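Local coordinates for protein digeranylgeranylglycerophospholipid reductase (Sulfolobus acidocaldarius, PDB 4OPD) that reduces the double bonds of geranylgeranyl chains with the help of FAD, turning unsaturated archaeols into the saturated archaeols of archaeal membrane lipids, at residues K78-D83 and Y202-I207; T86-N91 and K369-E374. All coordinates share one frame; numbering follows the deposited sequence.

Contact 1 of 2, residues K78-D83 and Y202-I207; sequences KLYSPD and YLRIFI. With GRG (geranylgeranyl diphosphate), chain E.
Strands 78-80 and 202-206 run parallel, their axes 4.8 Å apart at closest approach and 18° from exact alignment, with Lys78 paired to Arg204, Leu79 to Ile205 and Tyr80 to Phe206. This is the one parallel pairing in a mixed, mostly antiparallel sheet of the geranylgeranyl reductase. Four backbone hydrogen bonds join the strands, from Lys78 N to Leu203 O (2.7 Å) through to Ile207 N on Tyr80 O (3.0 Å). On one face Phe206 meets Tyr80 obliquely: Phe206 CE1 stands over the centre of the tyrosine ring, 3.5 Å from its plane, the ring planes inclined by 34°. With CG anti to the carbonyl carbon in both, the two side chains run side by side, pointing the same way. Farther along, Lys78 CE passes over a face of the Tyr202 ring, and Lys78 NZ hydrogen-bonds Thr89 OG1. The other face, carrying Leu79 and Ile205, turns toward bound lipid: Leu79 CD1 wedges against Ile205 CG2 and Ile207 CD1, and Ile207 CD1 reaches C16 of geranylgeranyl diphosphate at 3.4 Å. Beyond Tyr80, a water lies within hydrogen-bonding distance of Ser81 O and Ile207 O, and Pro82 CA sits 3.2 Å from Ile207 O in a CH-O contact.

Contact 2 of 2, residues T86-N91 and K369-E374; sequences TVWTVN and KKIIKE. With GRG (geranylgeranyl diphosphate), chain F; GRG (geranylgeranyl diphosphate), chain D.
Trp88 lays the six-membered end of its indole against Ile372, CH2 to CG1 at 3.4 Å, the two side chains crossing at about a right angle. Here strand 87-91 of the mixed sheet meets the loop that leaves helix 360-368 through a Schellman motif, with Lys370 at positive phi. From that turn the lysine chain, bent at chi2 and chi3, runs past the indole in the opposite direction and sets Lys370 NZ 3.4 Å from Trp88 NE1; both are donors, so they do not bond. Ile371 CG2 comes to the indole edge near its plane. A geranylgeranyl chain shares this apolar patch: its C20 lies 3.6 Å from Trp88 CZ3, its C14 3.5 Å from Ile372 CG2. Replacing Trp88 by alanine removes the indole, which would probably open a gap between strand and loop and leave Ile372 CG1 and the prenyl C20 without the ring they pack on. Glu374 CB nears Trp88 CB and CG, the carboxylate plane standing 85° to the indole. Extended beyond CG, the Glu374 chain carries the carboxylate to the strand backbone, where Thr89 N donates to Glu374 OE2 (2.9 Å, 169° at the hydrogen) from 48° out of the carboxylate plane.

How the contacts relate
The centres of contacts 1 and 2 lie about 10 Å apart, on the same side of the chain's centre. Strands 70-80 and 87-97, consecutive in sequence, are antiparallel neighbours in one sheet, probably bonded through Leu79 N and Trp88 O and through Ser81 N and Thr86 O. Strand 70-80 therefore has 87-97 on one side and 202-206 on the other. Along the chain the order is 78-83, 86-91, 202-207, 369-374, so the segments of the two contacts alternate. Contact 1 is internal to the sheet, whereas contact 2 joins it to the loop between helices 360-368 and 374-383. Each touches bound geranylgeranyl diphosphate, consistent with this sheet and loop lining the region where lipid binds.

Contact 1 of 2, residues K78-D83 and Y202-I207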
ATOM      1  N   LYS A  78      -6.297  16.653  -8.203  1.00 16.74           N
ATOM      2  CA  LYS A  78      -7.591  16.995  -8.777  1.00 15.83           C
ATOM      3  C   LYS A  78      -8.356  15.712  -9.012  1.00 23.22           C
ATOM      4  O   LYS A  78      -7.884  14.821  -9.726  1.00 21.50           O
ATOM      5  CB  LYS A  78      -7.435  17.780 -10.086  1.00 15.66           C
ATOM      6  CG  LYS A  78      -6.585  19.035  -9.978  1.00 30.24           C
ATOM      7  CD  LYS A  78      -7.445  20.264  -9.867  1.00 34.98           C
ATOM      8  CE  LYS A  78      -6.613  21.533  -9.841  1.00 38.22           C
ATOM      9  NZ  LYS A  78      -7.467  22.718  -9.518  1.00 47.23           N
ATOM     10  N   LEU A  79      -9.531  15.611  -8.404  1.00 16.98           N
ATOM     11  CA  LEU A  79     -10.342  14.412  -8.504  1.00 18.11           C
ATOM     12  C   LEU A  79     -11.506  14.660  -9.455  1.00 19.69           C
ATOM     13  O   LEU A  79     -12.311  15.561  -9.229  1.00 19.91           O
ATOM     14  CB  LEU A  79     -10.847  13.990  -7.119  1.00 17.44           C
ATOM     15  CG  LEU A  79     -11.771  12.779  -7.111  1.00 16.33           C
ATOM     16  CD1 LEU A  79     -10.974  11.539  -7.479  1.00 15.45           C
ATOM     17  CD2 LEU A  79     -12.449  12.615  -5.751  1.00 18.36           C
ATOM     18  N   TYR A  80     -11.580  13.862 -10.520  1.00 16.51           N
ATOM     19  CA  TYR A  80     -12.552  14.067 -11.589  1.00 13.99           C
ATOM     20  C   TYR A  80     -13.717  13.089 -11.534  1.00 16.24           C
ATOM     21  O   TYR A  80     -13.523  11.880 -11.405  1.00 16.89           O
ATOM     22  CB  TYR A  80     -11.892  13.937 -12.960  1.00 14.56           C
ATOM     23  CG  TYR A  80     -10.902  15.020 -13.314  1.00 14.60           C
ATOM     24  CD1 TYR A  80      -9.642  15.079 -12.706  1.00 15.54           C
ATOM     25  CD2 TYR A  80     -11.198  15.949 -14.305  1.00 14.19           C
ATOM     26  CE1 TYR A  80      -8.732  16.069 -13.046  1.00 14.50           C
ATOM     27  CE2 TYR A  80     -10.299  16.931 -14.650  1.00 15.91           C
ATOM     28  CZ  TYR A  80      -9.072  16.993 -14.028  1.00 21.93           C
ATOM     29  OH  TYR A  80      -8.193  17.991 -14.401  1.00 23.79           O
ATOM     30  N   SER A  81     -14.927  13.621 -11.639  1.00 14.64           N
ATOM     31  CA  SER A  81     -16.123  12.808 -11.813  1.00 13.98           C
ATOM     32  C   SER A  81     -16.075  12.067 -13.156  1.00 16.14           C
ATOM     33  O   SER A  81     -15.366  12.490 -14.084  1.00 14.55           O
ATOM     34  CB  SER A  81     -17.375  13.696 -11.748  1.00 16.79           C
ATOM     35  OG  SER A  81     -17.425  14.558 -12.874  1.00 15.33           O
ATOM     36  N   PRO A  82     -16.832  10.969 -13.274  1.00 16.27           N
ATOM     37  CA  PRO A  82     -16.874  10.199 -14.516  1.00 14.57           C
ATOM     38  C   PRO A  82     -17.203  11.053 -15.732  1.00 17.11           C
ATOM     39  O   PRO A  82     -16.567  10.878 -16.776  1.00 18.63           O
ATOM     40  CB  PRO A  82     -17.970   9.164 -14.237  1.00 13.70           C
ATOM     41  CG  PRO A  82     -17.829   8.896 -12.783  1.00 15.51           C
ATOM     42  CD  PRO A  82     -17.497  10.249 -12.172  1.00 17.43           C
ATOM     43  N   ASP A  83     -18.146  11.986 -15.601  1.00 16.37           N
ATOM     44  CA  ASP A  83     -18.484  12.835 -16.743  1.00 15.52           C
ATOM     45  C   ASP A  83     -17.542  14.040 -16.903  1.00 18.63           C
ATOM     46  O   ASP A  83     -17.723  14.854 -17.815  1.00 23.00           O
ATOM     47  CB  ASP A  83     -19.957  13.315 -16.659  1.00 16.26           C
ATOM     48  CG  ASP A  83     -20.265  14.147 -15.412  1.00 16.58           C
ATOM     49  OD1 ASP A  83     -19.344  14.648 -14.733  1.00 18.13           O
ATOM     50  OD2 ASP A  83     -21.469  14.328 -15.123  1.00 17.19           O
ATOM     51  N   TYR A 202      -0.083  19.360  -9.966  1.00 23.82           N
ATOM     52  CA  TYR A 202      -1.269  18.669  -9.466  1.00 21.84           C
ATOM     53  C   TYR A 202      -1.462  17.302 -10.119  1.00 21.63           C
ATOM     54  O   TYR A 202      -1.461  17.179 -11.348  1.00 15.66           O
ATOM     55  CB  TYR A 202      -2.514  19.538  -9.671  1.00 23.53           C
ATOM     56  CG  TYR A 202      -2.663  20.569  -8.578  1.00 23.43           C
ATOM     57  CD1 TYR A 202      -1.943  21.755  -8.616  1.00 24.60           C
ATOM     58  CD2 TYR A 202      -3.502  20.342  -7.492  1.00 23.71           C
ATOM     59  CE1 TYR A 202      -2.064  22.693  -7.610  1.00 31.32           C
ATOM     60  CE2 TYR A 202      -3.626  21.270  -6.478  1.00 22.96           C
ATOM     61  CZ  TYR A 202      -2.904  22.442  -6.544  1.00 28.94           C
ATOM     62  OH  TYR A 202      -3.025  23.364  -5.540  1.00 33.86           O
ATOM     63  N   LEU A 203      -1.618  16.275  -9.286  1.00 15.26           N
ATOM     64  CA  LEU A 203      -1.995  14.965  -9.777  1.00 13.73           C
ATOM     65  C   LEU A 203      -3.438  14.980 -10.255  1.00 16.31           C
ATOM     66  O   LEU A 203      -4.263  15.739  -9.748  1.00 19.79           O
ATOM     67  CB  LEU A 203      -1.838  13.896  -8.681  1.00 16.43           C
ATOM     68  CG  LEU A 203      -0.463  13.699  -8.047  1.00 18.31           C
ATOM     69  CD1 LEU A 203      -0.463  12.456  -7.146  1.00 17.72           C
ATOM     70  CD2 LEU A 203       0.595  13.567  -9.119  1.00 15.99           C
ATOM     71  N   ARG A 204      -3.751  14.120 -11.215  1.00 15.12           N
ATOM     72  CA  ARG A 204      -5.123  13.970 -11.653  1.00 13.43           C
ATOM     73  C   ARG A 204      -5.569  12.541 -11.426  1.00 14.35           C
ATOM     74  O   ARG A 204      -4.865  11.591 -11.768  1.00 16.45           O
ATOM     75  CB  ARG A 204      -5.268  14.369 -13.121  1.00 20.40           C
ATOM     76  CG  ARG A 204      -4.727  15.775 -13.426  1.00 17.67           C
ATOM     77  CD  ARG A 204      -4.748  16.035 -14.915  1.00 24.49           C
ATOM     78  NE  ARG A 204      -3.912  17.172 -15.290  1.00 22.14           N
ATOM     79  CZ  ARG A 204      -3.720  17.552 -16.546  1.00 27.51           C
ATOM     80  NH1 ARG A 204      -4.327  16.891 -17.525  1.00 23.08           N
ATOM     81  NH2 ARG A 204      -2.933  18.589 -16.826  1.00 28.78           N
ATOM     82  N   ILE A 205      -6.730  12.398 -10.797  1.00 14.27           N
ATOM     83  CA  ILE A 205      -7.342  11.096 -10.572  1.00 12.83           C
ATOM     84  C   ILE A 205      -8.741  11.117 -11.175  1.00 15.62           C
ATOM     85  O   ILE A 205      -9.516  12.054 -10.944  1.00 16.47           O
ATOM     86  CB  ILE A 205      -7.401  10.756  -9.071  1.00 19.04           C
ATOM     87  CG1 ILE A 205      -5.983  10.504  -8.540  1.00 17.18           C
ATOM     88  CG2 ILE A 205      -8.302   9.531  -8.808  1.00 14.06           C
ATOM     89  CD1 ILE A 205      -5.959  10.270  -7.056  1.00 17.03           C
ATOM     90  N   PHE A 206      -9.049  10.113 -11.993  1.00 14.40           N
ATOM     91  CA  PHE A 206     -10.315  10.100 -12.736  1.00 12.97           C
ATOM     92  C   PHE A 206     -11.152   8.894 -12.344  1.00 16.03           C
ATOM     93  O   PHE A 206     -10.802   7.768 -12.700  1.00 14.29           O
ATOM     94  CB  PHE A 206     -10.083  10.047 -14.252  1.00 12.86           C
ATOM     95  CG  PHE A 206      -9.197  11.144 -14.792  1.00 17.31           C
ATOM     96  CD1 PHE A 206      -9.737  12.336 -15.239  1.00 19.46           C
ATOM     97  CD2 PHE A 206      -7.828  10.958 -14.893  1.00 20.70           C
ATOM     98  CE1 PHE A 206      -8.923  13.341 -15.754  1.00 21.04           C
ATOM     99  CE2 PHE A 206      -7.007  11.959 -15.408  1.00 16.23           C
ATOM    100  CZ  PHE A 206      -7.552  13.141 -15.835  1.00 17.61           C
ATOM    101  N   ILE A 207     -12.265   9.132 -11.657  1.00 13.94           N
ATOM    102  CA  ILE A 207     -13.168   8.048 -11.291  1.00 18.06           C
ATOM    103  C   ILE A 207     -14.011   7.682 -12.491  1.00 19.12           C
ATOM    104  O   ILE A 207     -14.535   8.561 -13.162  1.00 16.68           O
ATOM    105  CB  ILE A 207     -14.120   8.430 -10.139  1.00 23.03           C
ATOM    106  CG1 ILE A 207     -13.372   9.157  -9.032  1.00 30.02           C
ATOM    107  CG2 ILE A 207     -14.811   7.190  -9.601  1.00 25.85           C
ATOM    108  CD1 ILE A 207     -12.176   8.405  -8.550  1.00 39.77           C
TER
HETATM  109  C20 GRG E 503     -11.607   3.292  -5.563  1.00 50.42           C
HETATM  110  C19 GRG E 503     -13.864   3.531  -6.832  1.00 48.53           C
HETATM  111  C18 GRG E 503     -12.590   4.168  -6.312  1.00 49.91           C
HETATM  112  C17 GRG E 503     -12.370   5.495  -6.513  1.00 59.13           C
HETATM  113  C16 GRG E 503     -11.133   6.280  -6.082  1.00 64.30           C
HETATM  114  C14 GRG E 503     -12.021   8.899  -4.009  1.00 49.40           C
HETATM  115  C13 GRG E 503     -10.806   8.042  -4.276  1.00 51.87           C
HETATM  116  C15 GRG E 503     -11.008   6.572  -4.604  1.00 62.03           C
HETATM  117  C12 GRG E 503      -9.570   8.594  -4.173  1.00 45.62           C
HETATM  118  C11 GRG E 503      -9.425  10.066  -3.809  1.00 46.30           C
HETATM  119  C9  GRG E 503      -7.971  10.512  -3.727  1.00 49.79           C
HETATM  120  C8  GRG E 503      -7.704  11.328  -2.470  1.00 50.39           C
HETATM  121  C10 GRG E 503      -8.636  12.455  -2.099  1.00 51.56           C
HETATM  122  C7  GRG E 503      -6.634  11.062  -1.685  1.00 55.09           C
HETATM  123  C6  GRG E 503      -6.338  11.825  -0.405  1.00 51.47           C
HETATM  124  C5  GRG E 503      -5.028  12.579  -0.442  1.00 51.13           C
HETATM  125  C3  GRG E 503      -3.801  11.763  -0.065  1.00 52.96           C
HETATM  126  C4  GRG E 503      -3.228  10.776  -1.052  1.00 56.27           C
HETATM  127  C2  GRG E 503      -3.201  11.940   1.137  1.00 54.86           C
HETATM  128  C1  GRG E 503      -1.943  11.216   1.608  1.00 47.96           C
HETATM  129  O1  GRG E 503      -2.013   9.810   1.575  1.00 44.47           O
HETATM  130  PA  GRG E 503      -1.858   9.004   2.928  1.00 25.69           P
HETATM  131  O1A GRG E 503      -3.187   8.358   3.208  1.00 33.92           O
HETATM  132  O3A GRG E 503      -1.490   9.970   4.115  1.00 27.11           O
HETATM  133  O2A GRG E 503      -0.806   7.931   2.798  1.00 33.65           O
HETATM  134  O   HOH W   1     -13.446  10.506 -14.881  1.00 16.77           O

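Contact 2 of 2, residues T86-N91 and K369-E374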
ATOM      1  N   THR A  86     -17.366  17.612 -12.906  1.00 18.33           N
ATOM      2  CA  THR A  86     -17.076  18.053 -11.550  1.00 14.87           C
ATOM      3  C   THR A  86     -15.673  17.665 -11.125  1.00 18.08           C
ATOM      4  O   THR A  86     -15.326  16.488 -11.129  1.00 17.55           O
ATOM      5  CB  THR A  86     -18.071  17.466 -10.547  1.00 20.90           C
ATOM      6  OG1 THR A  86     -19.400  17.820 -10.944  1.00 16.49           O
ATOM      7  CG2 THR A  86     -17.797  18.026  -9.166  1.00 20.56           C
ATOM      8  N   VAL A  87     -14.878  18.654 -10.729  1.00 15.46           N
ATOM      9  CA  VAL A  87     -13.514  18.391 -10.263  1.00 19.48           C
ATOM     10  C   VAL A  87     -13.335  18.886  -8.838  1.00 26.44           C
ATOM     11  O   VAL A  87     -13.602  20.050  -8.550  1.00 24.44           O
ATOM     12  CB  VAL A  87     -12.469  19.076 -11.154  1.00 22.02           C
ATOM     13  CG1 VAL A  87     -11.062  18.874 -10.589  1.00 17.25           C
ATOM     14  CG2 VAL A  87     -12.575  18.551 -12.567  1.00 27.01           C
ATOM     15  N   TRP A  88     -12.892  18.001  -7.952  1.00 18.03           N
ATOM     16  CA  TRP A  88     -12.599  18.384  -6.582  1.00 22.77           C
ATOM     17  C   TRP A  88     -11.104  18.503  -6.382  1.00 27.52           C
ATOM     18  O   TRP A  88     -10.350  17.642  -6.826  1.00 26.96           O
ATOM     19  CB  TRP A  88     -13.171  17.369  -5.602  1.00 17.61           C
ATOM     20  CG  TRP A  88     -14.661  17.469  -5.435  1.00 20.89           C
ATOM     21  CD1 TRP A  88     -15.480  18.465  -5.885  1.00 27.16           C
ATOM     22  CD2 TRP A  88     -15.500  16.521  -4.777  1.00 21.22           C
ATOM     23  NE1 TRP A  88     -16.787  18.195  -5.536  1.00 28.84           N
ATOM     24  CE2 TRP A  88     -16.822  17.003  -4.856  1.00 24.59           C
ATOM     25  CE3 TRP A  88     -15.260  15.307  -4.123  1.00 20.62           C
ATOM     26  CZ2 TRP A  88     -17.897  16.317  -4.308  1.00 28.23           C
ATOM     27  CZ3 TRP A  88     -16.331  14.625  -3.580  1.00 23.99           C
ATOM     28  CH2 TRP A  88     -17.634  15.135  -3.678  1.00 25.01           C
ATOM     29  N   THR A  89     -10.675  19.575  -5.725  1.00 25.09           N
ATOM     30  CA  THR A  89      -9.255  19.787  -5.479  1.00 28.74           C
ATOM     31  C   THR A  89      -8.918  19.560  -4.007  1.00 29.42           C
ATOM     32  O   THR A  89      -9.631  20.027  -3.119  1.00 30.70           O
ATOM     33  CB  THR A  89      -8.819  21.209  -5.896  1.00 29.26           C
ATOM     34  OG1 THR A  89      -9.098  21.403  -7.288  1.00 29.89           O
ATOM     35  CG2 THR A  89      -7.323  21.404  -5.650  1.00 27.14           C
ATOM     36  N   VAL A  90      -7.849  18.810  -3.751  1.00 26.37           N
ATOM     37  CA  VAL A  90      -7.335  18.681  -2.392  1.00 32.33           C
ATOM     38  C   VAL A  90      -5.875  19.099  -2.403  1.00 24.45           C
ATOM     39  O   VAL A  90      -5.068  18.550  -3.143  1.00 33.29           O
ATOM     40  CB  VAL A  90      -7.494  17.240  -1.819  1.00 41.12           C
ATOM     41  CG1 VAL A  90      -8.961  16.922  -1.571  1.00 43.67           C
ATOM     42  CG2 VAL A  90      -6.887  16.205  -2.747  1.00 45.82           C
ATOM     43  N   ASN A  91      -5.542  20.102  -1.602  1.00 24.52           N
ATOM     44  CA  ASN A  91      -4.178  20.602  -1.553  1.00 27.00           C
ATOM     45  C   ASN A  91      -3.369  19.852  -0.501  1.00 34.11           C
ATOM     46  O   ASN A  91      -3.897  19.465   0.544  1.00 32.13           O
ATOM     47  CB  ASN A  91      -4.167  22.107  -1.272  1.00 30.31           C
ATOM     48  CG  ASN A  91      -4.950  22.900  -2.305  1.00 33.59           C
ATOM     49  OD1 ASN A  91      -5.719  23.796  -1.962  1.00 43.80           O
ATOM     50  ND2 ASN A  91      -4.761  22.569  -3.573  1.00 29.07           N
ATOM     51  N   LYS A 369     -23.822  17.531  -6.987  1.00 20.80           N
ATOM     52  CA  LYS A 369     -24.675  18.067  -5.923  1.00 31.20           C
ATOM     53  C   LYS A 369     -23.899  18.417  -4.647  1.00 28.66           C
ATOM     54  O   LYS A 369     -24.502  18.832  -3.663  1.00 27.42           O
ATOM     55  CB  LYS A 369     -25.792  17.074  -5.567  1.00 31.77           C
ATOM     56  CG  LYS A 369     -26.780  16.795  -6.687  1.00 31.82           C
ATOM     57  CD  LYS A 369     -27.643  18.008  -6.998  1.00 45.08           C
ATOM     58  CE  LYS A 369     -28.599  17.720  -8.154  1.00 53.85           C
ATOM     59  NZ  LYS A 369     -29.611  18.797  -8.377  1.00 61.13           N
ATOM     60  N   LYS A 370     -22.579  18.239  -4.669  1.00 21.55           N
ATOM     61  CA  LYS A 370     -21.716  18.567  -3.530  1.00 26.64           C
ATOM     62  C   LYS A 370     -22.106  17.793  -2.274  1.00 29.12           C
ATOM     63  O   LYS A 370     -22.221  18.354  -1.185  1.00 29.47           O
ATOM     64  CB  LYS A 370     -21.746  20.073  -3.242  1.00 29.08           C
ATOM     65  CG  LYS A 370     -21.008  20.911  -4.276  1.00 46.50           C
ATOM     66  CD  LYS A 370     -19.534  20.502  -4.370  1.00 55.23           C
ATOM     67  CE  LYS A 370     -18.828  20.639  -3.024  1.00 56.05           C
ATOM     68  NZ  LYS A 370     -17.354  20.495  -3.149  1.00 63.13           N
ATOM     69  N   ILE A 371     -22.293  16.493  -2.449  1.00 20.15           N
ATOM     70  CA  ILE A 371     -22.685  15.593  -1.377  1.00 22.99           C
ATOM     71  C   ILE A 371     -21.759  15.728  -0.157  1.00 27.55           C
ATOM     72  O   ILE A 371     -22.196  15.542   0.985  1.00 22.89           O
ATOM     73  CB  ILE A 371     -22.712  14.144  -1.918  1.00 24.25           C
ATOM     74  CG1 ILE A 371     -23.448  13.200  -0.975  1.00 27.90           C
ATOM     75  CG2 ILE A 371     -21.298  13.645  -2.259  1.00 26.20           C
ATOM     76  CD1 ILE A 371     -23.537  11.806  -1.532  1.00 22.71           C
ATOM     77  N   ILE A 372     -20.491  16.063  -0.415  1.00 22.63           N
ATOM     78  CA  ILE A 372     -19.539  16.463   0.619  1.00 21.24           C
ATOM     79  C   ILE A 372     -18.757  17.662   0.124  1.00 31.07           C
ATOM     80  O   ILE A 372     -18.688  17.907  -1.081  1.00 31.87           O
ATOM     81  CB  ILE A 372     -18.532  15.340   0.990  1.00 27.16           C
ATOM     82  CG1 ILE A 372     -17.769  14.867  -0.244  1.00 31.81           C
ATOM     83  CG2 ILE A 372     -19.241  14.184   1.648  1.00 30.75           C
ATOM     84  CD1 ILE A 372     -16.558  13.999   0.065  1.00 31.52           C
ATOM     85  N   LYS A 373     -18.169  18.416   1.044  1.00 28.11           N
ATOM     86  CA  LYS A 373     -17.263  19.475   0.638  1.00 34.16           C
ATOM     87  C   LYS A 373     -15.937  18.844   0.215  1.00 39.12           C
ATOM     88  O   LYS A 373     -15.576  17.776   0.711  1.00 32.95           O
ATOM     89  CB  LYS A 373     -17.047  20.479   1.765  1.00 42.09           C
ATOM     90  CG  LYS A 373     -18.317  21.149   2.244  1.00 47.86           C
ATOM     91  CD  LYS A 373     -18.014  22.108   3.380  1.00 56.06           C
ATOM     92  CE  LYS A 373     -19.271  22.797   3.869  1.00 60.73           C
ATOM     93  NZ  LYS A 373     -18.979  23.698   5.015  1.00 67.37           N
ATOM     94  N   GLU A 374     -15.214  19.495  -0.693  1.00 34.41           N
ATOM     95  CA  GLU A 374     -13.904  18.992  -1.081  1.00 41.42           C
ATOM     96  C   GLU A 374     -12.964  19.046   0.127  1.00 46.30           C
ATOM     97  O   GLU A 374     -11.990  18.292   0.197  1.00 54.61           O
ATOM     98  CB  GLU A 374     -13.331  19.773  -2.282  1.00 36.94           C
ATOM     99  CG  GLU A 374     -13.105  21.258  -2.065  1.00 40.48           C
ATOM    100  CD  GLU A 374     -12.585  21.970  -3.318  1.00 44.77           C
ATOM    101  OE1 GLU A 374     -12.147  23.136  -3.200  1.00 43.45           O
ATOM    102  OE2 GLU A 374     -12.606  21.372  -4.419  1.00 39.52           O
TER
HETATM  103  C20 GRG F 504     -17.974  11.418  -3.796  0.90 48.10           C
HETATM  104  C19 GRG F 504     -19.828   9.859  -4.788  0.90 43.79           C
HETATM  105  C18 GRG F 504     -19.180  10.530  -3.596  0.90 44.08           C
HETATM  106  C17 GRG F 504     -19.674  10.352  -2.358  0.90 40.12           C
HETATM  107  C16 GRG F 504     -19.046  11.038  -1.162  0.90 42.61           C
HETATM  108  C14 GRG F 504     -19.340  10.781   2.404  0.90 32.71           C
HETATM  109  C13 GRG F 504     -18.423  10.514   1.233  0.90 31.24           C
HETATM  110  C15 GRG F 504     -18.996  10.012  -0.072  0.90 34.78           C
HETATM  111  C12 GRG F 504     -17.087  10.666   1.352  0.90 28.20           C
HETATM  112  C11 GRG F 504     -16.435  11.098   2.647  0.90 27.49           C
HETATM  113  C9  GRG F 504     -16.065   9.823   3.397  0.90 23.10           C
HETATM  114  C8  GRG F 504     -14.584   9.512   3.250  0.90 25.20           C
HETATM  115  C10 GRG F 504     -13.988   8.467   4.170  0.90 23.98           C
HETATM  116  C7  GRG F 504     -13.813  10.145   2.332  0.90 30.72           C
HETATM  117  C6  GRG F 504     -12.310   9.938   2.171  0.90 33.04           C
HETATM  118  C5  GRG F 504     -11.858   8.709   1.442  0.90 41.34           C
HETATM  119  C3  GRG F 504     -10.371   8.867   1.196  0.90 35.18           C
HETATM  120  C4  GRG F 504      -9.892   9.897   0.199  0.90 25.61           C
HETATM  121  C2  GRG F 504      -9.466   8.099   1.840  0.90 31.65           C
HETATM  122  C1  GRG F 504      -7.984   8.264   1.544  0.90 29.09           C
HETATM  123  O1  GRG F 504      -7.186   7.930   2.658  0.90 20.39           O
HETATM  124  C20 GRG D 502      -1.962   5.372  -8.420  0.90 17.16           C
HETATM  125  C19 GRG D 502      -2.384   3.047  -7.299  0.90 12.85           C
HETATM  126  C18 GRG D 502      -2.095   4.526  -7.173  0.90 24.22           C
HETATM  127  C17 GRG D 502      -1.949   5.092  -5.958  0.90 26.50           C
HETATM  128  C16 GRG D 502      -1.667   6.572  -5.830  0.90 18.25           C
HETATM  129  C14 GRG D 502      -3.026   9.069  -4.638  0.90 22.24           C
HETATM  130  C13 GRG D 502      -1.714   8.444  -4.218  0.90 23.98           C
HETATM  131  C15 GRG D 502      -1.516   6.949  -4.366  0.90 22.42           C
HETATM  132  C12 GRG D 502      -0.706   9.192  -3.728  0.90 22.15           C
HETATM  133  C11 GRG D 502      -0.774  10.695  -3.559  0.90 21.16           C
HETATM  134  C9  GRG D 502       0.342  11.089  -2.617  0.90 23.21           C
HETATM  135  C8  GRG D 502       0.560  12.580  -2.636  0.90 22.32           C
HETATM  136  C10 GRG D 502       1.478  13.213  -3.661  0.90 18.97           C
HETATM  137  C7  GRG D 502      -0.066  13.354  -1.735  0.90 24.70           C
HETATM  138  C6  GRG D 502       0.155  14.849  -1.766  0.90 33.72           C
HETATM  139  C5  GRG D 502      -1.171  15.516  -2.053  0.90 37.63           C
HETATM  140  C3  GRG D 502      -1.944  15.676  -0.760  0.90 37.11           C
HETATM  141  C4  GRG D 502      -3.402  16.069  -0.813  0.90 25.02           C
HETATM  142  C2  GRG D 502      -1.335  15.475   0.431  0.90 44.19           C
HETATM  143  C1  GRG D 502      -2.103  15.634   1.725  0.90 55.91           C
HETATM  144  O1  GRG D 502      -1.231  15.420   2.813  0.90 63.34           O
HETATM  145  PA  GRG D 502      -1.308  16.430   4.026  0.90103.60           P
HETATM  146  O1A GRG D 502      -2.067  15.791   5.168  0.90107.53           O
HETATM  147  O3A GRG D 502      -2.075  17.735   3.548  0.90123.42           O
HETATM  148  O2A GRG D 502       0.093  16.779   4.473  0.90 98.54           O
HETATM  149  PB  GRG D 502      -1.867  19.191   4.143  0.90 85.71           P
HETATM  150  O1B GRG D 502      -2.911  20.122   3.558  0.90 75.81           O
HETATM  151  O2B GRG D 502      -2.016  19.153   5.650  0.90 86.16           O
HETATM  152  O3B GRG D 502      -0.478  19.674   3.778  0.90 85.56           O